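Local coordinates for protein C2 toxin component I (Clostridium botulinum, PDB 2J3V) that transfers ADP-ribose from NAD to its target, probably actin as in related binary toxins, serving as the enzymatic component of the C2 toxin, at residues 3-8 with 94-99; 190-195 with 216-221; 349-354 with 386-391; 361-366 with 417-422. The protein carries 1 engineered substitution. All blocks are in the same frame, centred on the assembly; numbering follows the deposited sequence.

Contact 1 of 4, residues 3-8 with 94-99; sequences IIKEPI and LDRDAI
Ile8 is the main bump where the loop before helix 15-30 lies on the start of strand 98-102 of the N-terminal mixed sheet. Its CD1 reaches CD2 of Leu94 at 3.7 Å and lies close to the CB of Arg96, filling the hollow between those two side chains. Chi1 of -64° sets CG1 beside the backbone N, and a near-trans chi2 extends CD1 outward to Leu94 and Arg96. Ile8 CB rests against Ala98 CB. Pro7 supplies a second bump, its CG 3.9 Å from CD1 of Ile99, the two side chains side by side. Farther toward the N terminus the roles are reversed. Arg96, bent at chi2, passes close to the carbonyl O of Glu6 with its CD and carries its guanidinium under Lys5, whose CB sits over one face, 3.2 Å from NH1 and off toward the rim. The backbone is pinned by two bonds, Ile8 N to Asp97 O (2.8 Å, 152° at the hydrogen) and Ile99 N to Ile8 O (2.9 Å). The carboxylate of Asp97 turns instead to Arg167 and Thr170. The chemistry implies attachment through a single beta bridge and aliphatic packing, with no salt bridge between the two segments.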
loop_
_atom_site.group_PDB
_atom_site.type_symbol
_atom_site.label_atom_id
_atom_site.label_comp_id
_atom_site.label_asym_id
_atom_site.label_seq_id
_atom_site.Cartn_x
_atom_site.Cartn_y
_atom_site.Cartn_z
ATOM N N ILE A 3 -31.516 19.542 -17.532
ATOM C CA ILE A 3 -31.669 18.108 -17.333
ATOM C C ILE A 3 -30.602 17.571 -16.337
ATOM O O ILE A 3 -29.443 17.315 -16.715
ATOM C CB ILE A 3 -31.768 17.374 -18.723
ATOM C CG1 ILE A 3 -33.237 16.898 -18.980
ATOM C CG2 ILE A 3 -30.695 16.261 -18.888
ATOM C CD1 ILE A 3 -33.574 15.353 -18.752
ATOM N N ILE A 4 -31.038 17.431 -15.069
ATOM C CA ILE A 4 -30.258 16.896 -13.939
ATOM C C ILE A 4 -29.750 15.482 -14.255
ATOM O O ILE A 4 -30.520 14.583 -14.597
ATOM C CB ILE A 4 -31.131 16.829 -12.637
ATOM C CG1 ILE A 4 -31.545 18.235 -12.154
ATOM C CG2 ILE A 4 -30.429 16.058 -11.496
ATOM C CD1 ILE A 4 -32.872 18.242 -11.373
ATOM N N LYS A 5 -28.456 15.301 -14.077
ATOM C CA LYS A 5 -27.772 14.056 -14.384
ATOM C C LYS A 5 -27.590 13.228 -13.100
ATOM O O LYS A 5 -27.232 13.725 -12.031
ATOM C CB LYS A 5 -26.443 14.321 -15.115
ATOM C CG LYS A 5 -25.582 15.612 -14.696
ATOM C CD LYS A 5 -25.694 16.135 -13.196
ATOM C CE LYS A 5 -26.749 17.310 -13.006
ATOM N NZ LYS A 5 -26.393 18.236 -11.867
ATOM N N GLU A 6 -27.887 11.956 -13.198
ATOM C CA GLU A 6 -27.828 11.122 -12.021
ATOM C C GLU A 6 -26.483 10.334 -12.051
ATOM O O GLU A 6 -25.989 10.005 -13.123
ATOM C CB GLU A 6 -29.041 10.201 -12.053
ATOM C CG GLU A 6 -29.877 10.114 -10.786
ATOM C CD GLU A 6 -30.171 11.409 -10.112
ATOM O OE1 GLU A 6 -30.730 12.317 -10.780
ATOM O OE2 GLU A 6 -29.890 11.487 -8.862
ATOM N N PRO A 7 -25.914 10.007 -10.898
ATOM C CA PRO A 7 -24.764 9.083 -10.876
ATOM C C PRO A 7 -25.160 7.708 -11.374
ATOM O O PRO A 7 -26.341 7.405 -11.373
ATOM C CB PRO A 7 -24.395 8.993 -9.399
ATOM C CG PRO A 7 -25.649 9.381 -8.641
ATOM C CD PRO A 7 -26.323 10.429 -9.545
ATOM N N ILE A 8 -24.184 6.900 -11.767
ATOM C CA ILE A 8 -24.386 5.488 -12.003
ATOM C C ILE A 8 -24.628 4.853 -10.640
ATOM O O ILE A 8 -23.729 4.884 -9.741
ATOM C CB ILE A 8 -23.145 4.911 -12.668
ATOM C CG1 ILE A 8 -22.960 5.561 -14.040
ATOM C CG2 ILE A 8 -23.207 3.398 -12.725
ATOM C CD1 ILE A 8 -21.523 5.630 -14.451
ATOM N N LEU A 94 -15.144 8.200 -16.918
ATOM C CA LEU A 94 -16.525 8.356 -16.451
ATOM C C LEU A 94 -17.094 9.725 -16.832
ATOM O O LEU A 94 -16.425 10.753 -16.686
ATOM C CB LEU A 94 -16.595 8.210 -14.928
ATOM C CG LEU A 94 -16.555 6.780 -14.397
ATOM C CD1 LEU A 94 -16.284 6.840 -12.915
ATOM C CD2 LEU A 94 -17.853 5.965 -14.672
ATOM N N ASP A 95 -18.345 9.699 -17.290
ATOM C CA ASP A 95 -19.121 10.892 -17.623
ATOM C C ASP A 95 -20.056 11.269 -16.474
ATOM O O ASP A 95 -20.732 12.264 -16.549
ATOM C CB ASP A 95 -20.005 10.585 -18.845
ATOM C CG ASP A 95 -19.204 10.293 -20.070
ATOM O OD1 ASP A 95 -18.059 10.822 -20.169
ATOM O OD2 ASP A 95 -19.625 9.543 -20.984
ATOM N N ARG A 96 -20.136 10.387 -15.468
ATOM C CA ARG A 96 -20.963 10.499 -14.276
ATOM C C ARG A 96 -20.163 9.967 -13.074
ATOM O O ARG A 96 -19.306 9.119 -13.235
ATOM C CB ARG A 96 -22.202 9.575 -14.383
ATOM C CG ARG A 96 -23.063 9.743 -15.539
ATOM C CD ARG A 96 -23.774 11.078 -15.472
ATOM N NE ARG A 96 -24.684 11.260 -16.598
ATOM C CZ ARG A 96 -24.795 12.372 -17.312
ATOM N NH1 ARG A 96 -24.065 13.452 -17.023
ATOM N NH2 ARG A 96 -25.673 12.405 -18.311
ATOM N N ASP A 97 -20.479 10.408 -11.865
ATOM C CA ASP A 97 -19.998 9.714 -10.671
ATOM C C ASP A 97 -20.566 8.272 -10.649
ATOM O O ASP A 97 -21.611 8.003 -11.260
ATOM C CB ASP A 97 -20.504 10.413 -9.453
ATOM C CG ASP A 97 -19.833 11.742 -9.194
ATOM O OD1 ASP A 97 -19.077 12.242 -10.055
ATOM O OD2 ASP A 97 -20.005 12.330 -8.096
ATOM N N ALA A 98 -19.877 7.350 -9.998
ATOM C CA ALA A 98 -20.379 5.983 -9.856
ATOM C C ALA A 98 -20.395 5.594 -8.380
ATOM O O ALA A 98 -19.488 5.939 -7.621
ATOM C CB ALA A 98 -19.548 4.984 -10.708
ATOM N N ILE A 99 -21.464 4.925 -7.969
ATOM C CA ILE A 99 -21.644 4.484 -6.607
ATOM C C ILE A 99 -21.685 2.946 -6.584
ATOM O O ILE A 99 -22.333 2.309 -7.426
ATOM C CB ILE A 99 -22.885 5.091 -6.031
ATOM C CG1 ILE A 99 -22.678 6.618 -5.887
ATOM C CG2 ILE A 99 -23.138 4.530 -4.600
ATOM C CD1 ILE A 99 -23.940 7.359 -5.736
#

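Contact 2 of 4, residues 190-195 with 216-221; sequences GFSIIP and SQELDF. With GOL (glycerol), chain H.
An antiparallel strand pairing joins Ser192 to Ser216 where two neighbouring strands of the N-terminal sheet, 190-203 and 206-216, come to the open end of their hairpin. The evidence is a reciprocal pair of backbone bonds: Ser192 N to Ser216 O is 2.9 Å and almost straight at 177°, while Ser216 N to Ser192 O is equally short but bent to 143°. Beyond Ser216 the chain leaves the sheet, and a water replaces the next rung. It donates to Gly190 O at 2.7 Å, accepts from Glu218 N and is hydrogen-bonded to Ser192 OG, which also meets Thr142. Ile194 comes in tightly, its CD1 3.1 Å from Ser216 OG. Phe191 brings the edge of its ring up to Ser216 O and lies alongside Gln217, with ring and amide planes 33° apart; Phe191 CD1 is 3.9 Å from Gln217 CG. A glycerol, probably from the crystallisation liquor, bridges the diverging chains: its O1 accepts from Gln217 NE2 at 2.8 Å, its O2 donates to Gly190 O, and its O3 accepts from Asp220 N. Gly190 and Phe191 form a G1 beta bulge opposite Lys143 of strand 141-144. On the far side, Glu218 and Asp220 touch Ile296 of strand 295-301 and make salt bridges to Arg368 and Arg366, before the chain enters helix 227-234.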
loop_
_atom_site.group_PDB
_atom_site.type_symbol
_atom_site.label_atom_id
_atom_site.label_comp_id
_atom_site.label_asym_id
_atom_site.label_seq_id
_atom_site.Cartn_x
_atom_site.Cartn_y
_atom_site.Cartn_z
ATOM N N GLY A 190 -3.779 1.266 -7.167
ATOM C CA GLY A 190 -3.217 2.211 -6.222
ATOM C C GLY A 190 -4.179 3.205 -5.573
ATOM O O GLY A 190 -3.708 4.171 -4.942
ATOM N N PHE A 191 -5.493 2.978 -5.648
ATOM C CA PHE A 191 -6.429 3.829 -4.884
ATOM C C PHE A 191 -6.420 3.334 -3.466
ATOM O O PHE A 191 -6.173 2.154 -3.233
ATOM C CB PHE A 191 -7.855 3.680 -5.454
ATOM C CG PHE A 191 -8.071 4.455 -6.707
ATOM C CD1 PHE A 191 -8.108 5.865 -6.669
ATOM C CD2 PHE A 191 -8.298 3.809 -7.908
ATOM C CE1 PHE A 191 -8.333 6.596 -7.804
ATOM C CE2 PHE A 191 -8.493 4.518 -9.056
ATOM C CZ PHE A 191 -8.492 5.926 -9.021
ATOM N N SER A 192 -6.713 4.202 -2.517
ATOM C CA SER A 192 -6.938 3.860 -1.135
ATOM C C SER A 192 -8.398 4.200 -0.777
ATOM O O SER A 192 -9.093 4.975 -1.488
ATOM C CB SER A 192 -5.959 4.661 -0.231
ATOM O OG SER A 192 -4.614 4.324 -0.540
ATOM N N ILE A 193 -8.866 3.592 0.298
ATOM C CA ILE A 193 -10.126 3.933 0.892
ATOM C C ILE A 193 -9.843 4.483 2.260
ATOM O O ILE A 193 -8.998 3.945 2.987
ATOM C CB ILE A 193 -11.034 2.696 1.003
ATOM C CG1 ILE A 193 -11.412 2.204 -0.379
ATOM C CG2 ILE A 193 -12.337 3.077 1.693
ATOM C CD1 ILE A 193 -12.544 3.041 -1.040
ATOM N N ILE A 194 -10.555 5.539 2.615
ATOM C CA ILE A 194 -10.493 6.136 3.930
ATOM C C ILE A 194 -11.898 6.026 4.506
ATOM O O ILE A 194 -12.740 6.806 4.116
ATOM C CB ILE A 194 -10.126 7.596 3.884
ATOM C CG1 ILE A 194 -8.706 7.810 3.325
ATOM C CG2 ILE A 194 -10.288 8.215 5.298
ATOM C CD1 ILE A 194 -8.372 9.302 3.016
ATOM N N PRO A 195 -12.129 5.087 5.431
ATOM C CA PRO A 195 -13.437 4.914 6.065
ATOM C C PRO A 195 -13.898 6.155 6.796
ATOM O O PRO A 195 -13.161 6.700 7.593
ATOM C CB PRO A 195 -13.216 3.757 7.015
ATOM C CG PRO A 195 -12.042 2.968 6.306
ATOM C CD PRO A 195 -11.147 4.081 5.883
ATOM N N SER A 216 -9.467 7.667 -2.383
ATOM C CA SER A 216 -8.334 8.529 -2.132
ATOM C C SER A 216 -7.073 8.059 -2.826
ATOM O O SER A 216 -7.005 6.945 -3.314
ATOM C CB SER A 216 -8.030 8.503 -0.632
ATOM O OG SER A 216 -9.184 8.865 0.079
ATOM N N GLN A 217 -6.067 8.920 -2.854
ATOM C CA GLN A 217 -4.812 8.589 -3.528
ATOM C C GLN A 217 -3.687 9.082 -2.663
ATOM O O GLN A 217 -3.422 10.243 -2.629
ATOM C CB GLN A 217 -4.722 9.257 -4.883
ATOM C CG GLN A 217 -5.690 8.759 -5.834
ATOM C CD GLN A 217 -5.606 9.453 -7.194
ATOM O OE1 GLN A 217 -6.094 10.590 -7.357
ATOM N NE2 GLN A 217 -5.034 8.758 -8.171
ATOM N N GLU A 218 -3.065 8.179 -1.941
ATOM C CA GLU A 218 -1.938 8.514 -1.097
ATOM C C GLU A 218 -0.660 8.604 -1.928
ATOM O O GLU A 218 -0.305 7.663 -2.647
ATOM C CB GLU A 218 -1.807 7.456 0.007
ATOM C CG GLU A 218 -0.771 7.809 1.074
ATOM C CD GLU A 218 -0.784 6.817 2.211
ATOM O OE1 GLU A 218 -1.126 5.624 1.981
ATOM O OE2 GLU A 218 -0.481 7.271 3.328
ATOM N N LEU A 219 0.049 9.728 -1.814
ATOM C CA LEU A 219 1.252 9.918 -2.611
ATOM C C LEU A 219 2.299 8.777 -2.375
ATOM O O LEU A 219 2.783 8.604 -1.282
ATOM C CB LEU A 219 1.912 11.249 -2.282
ATOM C CG LEU A 219 3.111 11.612 -3.159
ATOM C CD1 LEU A 219 2.723 11.576 -4.647
ATOM C CD2 LEU A 219 3.577 12.961 -2.763
ATOM N N ASP A 220 2.637 8.054 -3.413
ATOM C CA ASP A 220 3.383 6.833 -3.260
ATOM C C ASP A 220 4.001 6.497 -4.609
ATOM O O ASP A 220 3.294 6.416 -5.598
ATOM C CB ASP A 220 2.443 5.722 -2.794
ATOM C CG ASP A 220 3.142 4.446 -2.386
ATOM O OD1 ASP A 220 4.320 4.170 -2.796
ATOM O OD2 ASP A 220 2.538 3.612 -1.666
ATOM N N PHE A 221 5.322 6.244 -4.624
ATOM C CA PHE A 221 5.988 5.963 -5.901
ATOM C C PHE A 221 6.370 4.507 -6.131
ATOM O O PHE A 221 6.930 4.167 -7.195
ATOM C CB PHE A 221 7.196 6.919 -6.082
ATOM C CG PHE A 221 6.819 8.377 -5.982
ATOM C CD1 PHE A 221 6.172 8.997 -7.022
ATOM C CD2 PHE A 221 7.068 9.111 -4.831
ATOM C CE1 PHE A 221 5.781 10.341 -6.898
ATOM C CE2 PHE A 221 6.688 10.434 -4.723
ATOM C CZ PHE A 221 6.067 11.048 -5.749
HETATM C C1 GOL H . -2.150 7.675 -6.575
HETATM O O1 GOL H . -3.414 7.029 -6.614
HETATM C C2 GOL H . -1.060 6.884 -5.852
HETATM O O2 GOL H . -1.198 5.452 -6.049
HETATM C C3 GOL H . 0.284 7.435 -6.389
HETATM O O3 GOL H . 0.792 8.669 -5.831
HETATM O O HOH W 1 -3.468 5.404 -2.603
#

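Contact 3 of 4, residues 349-354 with 386-391; sequences TSLKST and DEQEIL. With SO4 (sulfate ion), chain S.
Thr349 grips Ile390 O twice: its OG1 donates at 2.7 Å, in the carbonyl plane and on a lone pair, and its backbone N adds a second bond. A chi1 of 64° tucks OG1 between the backbone N and the carbonyl carbon and so points it at that oxygen. Lys352 reaches as far, its NZ bonded to Asp386 O at 2.7 Å and to O2 of a sulfate, probably from the crystallisation liquor, at 2.6 Å. Between these ends, Ile390 N returns a bond to Thr349 O, completing the antiparallel hydrogen-bonded pair, and Leu351 N meets Gln388 O at 152°. Ser350 OG lies 2.8 Å from Glu387 O and within reach of Gln388 O as well; Ser350 OG itself accepts from Lys352 N, an ST turn that bends the chain away from the strand. Outward from the polar core, Gln388 crosses Lys352 at about a right angle, with OE1 3.7 Å from CG. Leu351 CD2 packs on Ile390 CD1 at 3.7 Å, and both side chains lean on Trp229 of helix 227-234 and Phe377 of strand 375-377. In sequence, Ser350 and Thr349 belong to a Ser-Thr-Ser run and Glu387 to Glu389 to a Glu-X-Glu run, consistent with the signature motifs around the NAD site of arginine-directed ADP-ribosyltransferases.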
loop_
_atom_site.group_PDB
_atom_site.type_symbol
_atom_site.label_atom_id
_atom_site.label_comp_id
_atom_site.label_asym_id
_atom_site.label_seq_id
_atom_site.Cartn_x
_atom_site.Cartn_y
_atom_site.Cartn_z
ATOM N N THR A 349 15.202 5.599 4.781
ATOM C CA THR A 349 14.145 5.104 3.899
ATOM C C THR A 349 14.435 5.583 2.539
ATOM O O THR A 349 15.303 6.393 2.338
ATOM C CB THR A 349 12.792 5.666 4.312
ATOM O OG1 THR A 349 12.789 7.089 4.158
ATOM C CG2 THR A 349 12.545 5.402 5.772
ATOM N N SER A 350 13.677 5.072 1.594
ATOM C CA SER A 350 13.797 5.467 0.212
ATOM C C SER A 350 12.391 5.660 -0.372
ATOM O O SER A 350 11.476 4.951 0.047
ATOM C CB SER A 350 14.449 4.350 -0.607
ATOM O OG SER A 350 14.660 4.846 -1.912
ATOM N N LEU A 351 12.273 6.514 -1.388
ATOM C CA LEU A 351 11.042 6.613 -2.137
ATOM C C LEU A 351 10.916 5.427 -3.053
ATOM O O LEU A 351 9.825 5.167 -3.509
ATOM C CB LEU A 351 10.970 7.903 -2.961
ATOM C CG LEU A 351 10.772 9.175 -2.154
ATOM C CD1 LEU A 351 10.493 10.260 -3.119
ATOM C CD2 LEU A 351 9.673 9.090 -1.090
ATOM N N LYS A 352 12.014 4.711 -3.308
ATOM C CA LYS A 352 11.961 3.474 -4.087
ATOM C C LYS A 352 11.652 2.267 -3.188
ATOM O O LYS A 352 12.362 2.004 -2.194
ATOM C CB LYS A 352 13.293 3.210 -4.794
ATOM C CG LYS A 352 13.682 4.249 -5.804
ATOM C CD LYS A 352 14.703 3.795 -6.788
ATOM C CE LYS A 352 16.084 3.819 -6.244
ATOM N NZ LYS A 352 17.158 4.058 -7.342
ATOM N N SER A 353 10.629 1.501 -3.543
ATOM C CA SER A 353 10.249 0.379 -2.697
ATOM C C SER A 353 11.273 -0.781 -2.665
ATOM O O SER A 353 11.322 -1.516 -1.695
ATOM C CB SER A 353 8.874 -0.166 -3.100
ATOM O OG SER A 353 8.910 -1.002 -4.274
ATOM N N THR A 354 12.062 -0.940 -3.722
ATOM C CA THR A 354 12.820 -2.156 -3.920
ATOM C C THR A 354 14.147 -1.892 -4.608
ATOM O O THR A 354 14.368 -2.329 -5.757
ATOM C CB THR A 354 12.024 -3.105 -4.764
ATOM O OG1 THR A 354 10.713 -3.273 -4.208
ATOM C CG2 THR A 354 12.692 -4.550 -4.701
ATOM N N ASP A 386 21.322 8.241 -6.646
ATOM C CA ASP A 386 20.388 7.149 -6.935
ATOM C C ASP A 386 19.679 6.515 -5.736
ATOM O O ASP A 386 18.733 5.745 -5.946
ATOM C CB ASP A 386 20.936 6.119 -7.938
ATOM C CG ASP A 386 22.116 5.385 -7.437
ATOM O OD1 ASP A 386 22.158 5.173 -6.204
ATOM O OD2 ASP A 386 23.037 4.969 -8.213
ATOM N N GLU A 387 20.073 6.867 -4.501
ATOM C CA GLU A 387 19.491 6.236 -3.313
ATOM C C GLU A 387 18.018 6.683 -3.014
ATOM O O GLU A 387 17.194 5.886 -2.530
ATOM C CB GLU A 387 20.371 6.515 -2.085
ATOM C CG GLU A 387 21.491 5.485 -1.835
ATOM C CD GLU A 387 22.665 5.575 -2.819
ATOM O OE1 GLU A 387 22.802 6.602 -3.548
ATOM O OE2 GLU A 387 23.499 4.614 -2.837
ATOM N N GLN A 388 17.731 7.961 -3.296
ATOM C CA GLN A 388 16.432 8.623 -3.021
ATOM C C GLN A 388 16.124 8.362 -1.593
ATOM O O GLN A 388 15.056 7.908 -1.259
ATOM C CB GLN A 388 15.353 8.104 -3.938
ATOM C CG GLN A 388 15.577 8.403 -5.402
ATOM C CD GLN A 388 14.362 8.082 -6.271
ATOM O OE1 GLN A 388 13.245 7.924 -5.749
ATOM N NE2 GLN A 388 14.561 8.027 -7.589
ATOM N N GLU A 389 17.132 8.586 -0.748
ATOM C CA GLU A 389 17.023 8.423 0.676
ATOM C C GLU A 389 16.225 9.545 1.362
ATOM O O GLU A 389 16.453 10.710 1.115
ATOM C CB GLU A 389 18.425 8.402 1.318
ATOM C CG GLU A 389 18.350 8.192 2.822
ATOM C CD GLU A 389 19.672 7.788 3.509
ATOM O OE1 GLU A 389 20.572 7.215 2.865
ATOM O OE2 GLU A 389 19.761 8.054 4.718
ATOM N N ILE A 390 15.306 9.185 2.248
ATOM C CA ILE A 390 14.829 10.117 3.240
ATOM C C ILE A 390 15.303 9.618 4.578
ATOM O O ILE A 390 14.950 8.522 5.028
ATOM C CB ILE A 390 13.261 10.235 3.205
ATOM C CG1 ILE A 390 12.812 10.824 1.868
ATOM C CG2 ILE A 390 12.788 11.138 4.294
ATOM C CD1 ILE A 390 11.298 10.899 1.652
ATOM N N LEU A 391 16.107 10.441 5.221
ATOM C CA LEU A 391 16.638 10.149 6.543
ATOM C C LEU A 391 15.672 10.678 7.625
ATOM O O LEU A 391 15.377 11.890 7.667
ATOM C CB LEU A 391 18.012 10.821 6.702
ATOM C CG LEU A 391 18.706 10.571 8.033
ATOM C CD1 LEU A 391 18.876 9.074 8.249
ATOM C CD2 LEU A 391 20.053 11.277 8.086
HETATM S S SO4 S . 18.277 0.334 -7.860
HETATM O O1 SO4 S . 17.500 -0.803 -8.369
HETATM O O2 SO4 S . 17.541 1.600 -8.051
HETATM O O3 SO4 S . 18.704 0.335 -6.448
HETATM O O4 SO4 S . 19.485 0.351 -8.679
#

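Contact 4 of 4, residues 361-366 with 417-422; sequences SRFIFR and TQVVID
Four backbone bonds stitch Arg362, Ile364 and Arg366 to Val419 and Ile421 in parallel register. Val419 N to Arg362 O and Ile364 N to Val419 O lie nearly along the C=O axis; the next, Ile421 N to Ile364 O, is 2.7 Å, and Arg366 N closes the series on Ile421 O. The strand axes approach to 4.5 Å at 26°, the usual twist of neighbouring strands. In the mixed sheet the pair, 363-369 and 414-426, is flanked by 295-301 and 397-411. This is the core sheet of the C-terminal ADP-ribosyltransferase unit. Charged contacts gather at one end. Arg366, its CG anti to the backbone N (chi1 -175°) and its chain extended, runs beside Asp422 so that NH1 meets OD1 at 2.8 Å on the syn side, the bond lying close to the guanidinium plane although the two groups are turned 61° apart. Arg402 is a second partner of the carboxylate, and a water links Arg366 O to Asp422 OD1. Apolar contacts fill the sheet's two faces. On one, Ile421 sets CD1 over the Phe365 ring in a CH-pi contact, 4.2 Å from the centroid, and Phe363 CD2 lies 3.8 Å from Val419 CG2. On the other, Ile364 CD1 touches Val420 CG2 at 4.0 Å, and Val420 CG1 packs on CB and CD of Arg366.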
loop_
_atom_site.group_PDB
_atom_site.type_symbol
_atom_site.label_atom_id
_atom_site.label_comp_id
_atom_site.label_asym_id
_atom_site.label_seq_id
_atom_site.Cartn_x
_atom_site.Cartn_y
_atom_site.Cartn_z
ATOM N N SER A 361 15.411 -8.698 1.219
ATOM C CA SER A 361 14.906 -8.360 2.553
ATOM C C SER A 361 13.373 -8.373 2.498
ATOM O O SER A 361 12.767 -7.514 1.844
ATOM C CB SER A 361 15.423 -7.007 2.969
ATOM O OG SER A 361 16.834 -7.037 3.128
ATOM N N ARG A 362 12.726 -9.317 3.184
ATOM C CA ARG A 362 11.322 -9.566 2.872
ATOM C C ARG A 362 10.280 -8.855 3.739
ATOM O O ARG A 362 9.082 -9.015 3.521
ATOM C CB ARG A 362 11.045 -11.043 2.750
ATOM C CG ARG A 362 11.105 -11.753 3.950
ATOM C CD ARG A 362 11.277 -13.234 3.667
ATOM N NE ARG A 362 12.677 -13.561 3.651
ATOM C CZ ARG A 362 13.174 -14.668 3.165
ATOM N NH1 ARG A 362 12.380 -15.557 2.656
ATOM N NH2 ARG A 362 14.465 -14.869 3.201
ATOM N N PHE A 363 10.753 -8.054 4.682
ATOM C CA PHE A 363 9.872 -7.296 5.526
ATOM C C PHE A 363 9.879 -5.816 5.039
ATOM O O PHE A 363 10.801 -5.026 5.312
ATOM C CB PHE A 363 10.250 -7.466 6.993
ATOM C CG PHE A 363 10.178 -8.892 7.466
ATOM C CD1 PHE A 363 11.286 -9.752 7.339
ATOM C CD2 PHE A 363 9.029 -9.370 8.091
ATOM C CE1 PHE A 363 11.228 -11.050 7.781
ATOM C CE2 PHE A 363 8.966 -10.681 8.550
ATOM C CZ PHE A 363 10.066 -11.538 8.379
ATOM N N ILE A 364 8.855 -5.494 4.256
ATOM C CA ILE A 364 8.810 -4.192 3.595
ATOM C C ILE A 364 7.984 -3.206 4.410
ATOM O O ILE A 364 6.782 -3.241 4.329
ATOM C CB ILE A 364 8.184 -4.304 2.165
ATOM C CG1 ILE A 364 8.803 -5.475 1.359
ATOM C CG2 ILE A 364 8.392 -3.015 1.393
ATOM C CD1 ILE A 364 7.859 -6.045 0.235
ATOM N N PHE A 365 8.626 -2.320 5.160
ATOM C CA PHE A 365 7.927 -1.156 5.766
ATOM C C PHE A 365 7.536 -0.088 4.760
ATOM O O PHE A 365 8.386 0.513 4.093
ATOM C CB PHE A 365 8.718 -0.534 6.907
ATOM C CG PHE A 365 8.698 -1.363 8.169
ATOM C CD1 PHE A 365 7.653 -1.290 9.045
ATOM C CD2 PHE A 365 9.775 -2.175 8.499
ATOM C CE1 PHE A 365 7.636 -2.049 10.209
ATOM C CE2 PHE A 365 9.750 -2.956 9.645
ATOM C CZ PHE A 365 8.673 -2.884 10.506
ATOM N N ARG A 366 6.210 0.072 4.628
ATOM C CA ARG A 366 5.553 1.062 3.812
ATOM C C ARG A 366 5.134 2.157 4.815
ATOM O O ARG A 366 4.091 2.059 5.440
ATOM C CB ARG A 366 4.322 0.410 3.134
ATOM C CG ARG A 366 3.640 1.357 2.157
ATOM C CD ARG A 366 2.771 0.724 1.110
ATOM N NE ARG A 366 2.040 1.742 0.334
ATOM C CZ ARG A 366 0.780 2.152 0.583
ATOM N NH1 ARG A 366 0.060 1.644 1.563
ATOM N NH2 ARG A 366 0.213 3.041 -0.204
ATOM N N THR A 417 8.066 -14.938 -1.143
ATOM C CA THR A 417 6.958 -14.415 -0.369
ATOM C C THR A 417 7.507 -13.365 0.595
ATOM O O THR A 417 8.500 -13.600 1.341
ATOM C CB THR A 417 6.278 -15.537 0.363
ATOM O OG1 THR A 417 5.750 -16.481 -0.592
ATOM C CG2 THR A 417 5.022 -14.995 1.156
ATOM N N GLN A 418 6.890 -12.191 0.552
ATOM C CA GLN A 418 7.293 -11.025 1.361
ATOM C C GLN A 418 6.041 -10.356 1.925
ATOM O O GLN A 418 4.929 -10.719 1.576
ATOM C CB GLN A 418 8.061 -10.027 0.480
ATOM C CG GLN A 418 9.260 -10.644 -0.252
ATOM C CD GLN A 418 10.268 -9.672 -0.848
ATOM O OE1 GLN A 418 9.923 -8.529 -1.208
ATOM N NE2 GLN A 418 11.538 -10.142 -0.991
ATOM N N VAL A 419 6.228 -9.393 2.817
ATOM C CA VAL A 419 5.123 -8.737 3.434
ATOM C C VAL A 419 5.297 -7.244 3.360
ATOM O O VAL A 419 6.362 -6.744 3.691
ATOM C CB VAL A 419 4.847 -9.210 4.907
ATOM C CG1 VAL A 419 4.405 -10.673 4.924
ATOM C CG2 VAL A 419 6.018 -8.947 5.851
ATOM N N VAL A 420 4.213 -6.550 2.950
ATOM C CA VAL A 420 4.127 -5.080 2.963
ATOM C C VAL A 420 3.470 -4.632 4.247
ATOM O O VAL A 420 2.286 -4.844 4.453
ATOM C CB VAL A 420 3.372 -4.514 1.732
ATOM C CG1 VAL A 420 3.397 -2.956 1.721
ATOM C CG2 VAL A 420 4.014 -5.020 0.460
ATOM N N ILE A 421 4.286 -4.015 5.114
ATOM C CA ILE A 421 3.894 -3.564 6.421
ATOM C C ILE A 421 3.554 -2.056 6.413
ATOM O O ILE A 421 4.416 -1.226 6.484
ATOM C CB ILE A 421 5.042 -3.897 7.438
ATOM C CG1 ILE A 421 5.463 -5.407 7.342
ATOM C CG2 ILE A 421 4.635 -3.585 8.845
ATOM C CD1 ILE A 421 6.676 -5.677 8.195
ATOM N N ASP A 422 2.262 -1.737 6.337
ATOM C CA ASP A 422 1.770 -0.363 6.358
ATOM C C ASP A 422 1.927 0.129 7.765
ATOM O O ASP A 422 1.403 -0.492 8.675
ATOM C CB ASP A 422 0.274 -0.331 6.027
ATOM C CG ASP A 422 -0.006 -0.408 4.562
ATOM O OD1 ASP A 422 0.775 0.136 3.755
ATOM O OD2 ASP A 422 -1.020 -0.982 4.128
HETATM O O HOH W 2 9.810 -15.860 1.975
HETATM O O HOH W 3 -2.546 1.741 3.368
HETATM O O HOH W 4 1.357 2.908 5.034
#

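From the N terminus, contact 1 closes first, bringing residues 3-8 back to 94-99 around a largely helical loop and onto the N-terminal sheet. Contact 2 follows in series, closing the 190-203 and 206-216 hairpin of the same sheet, its centre about 23 Å from that of contact 1. The chain then enters the C-terminal unit, where contacts 3 and 4 cross: 361-366 lies inside the loop that contact 3 closes, whereas 417-422 lies beyond it. Contact 2 joins the halves, since Asp220 is salt-bridged to Arg366 of contact 4 and Phe221 packs on Leu351 of contact 3. Contact 1 stands apart, touching none of the others.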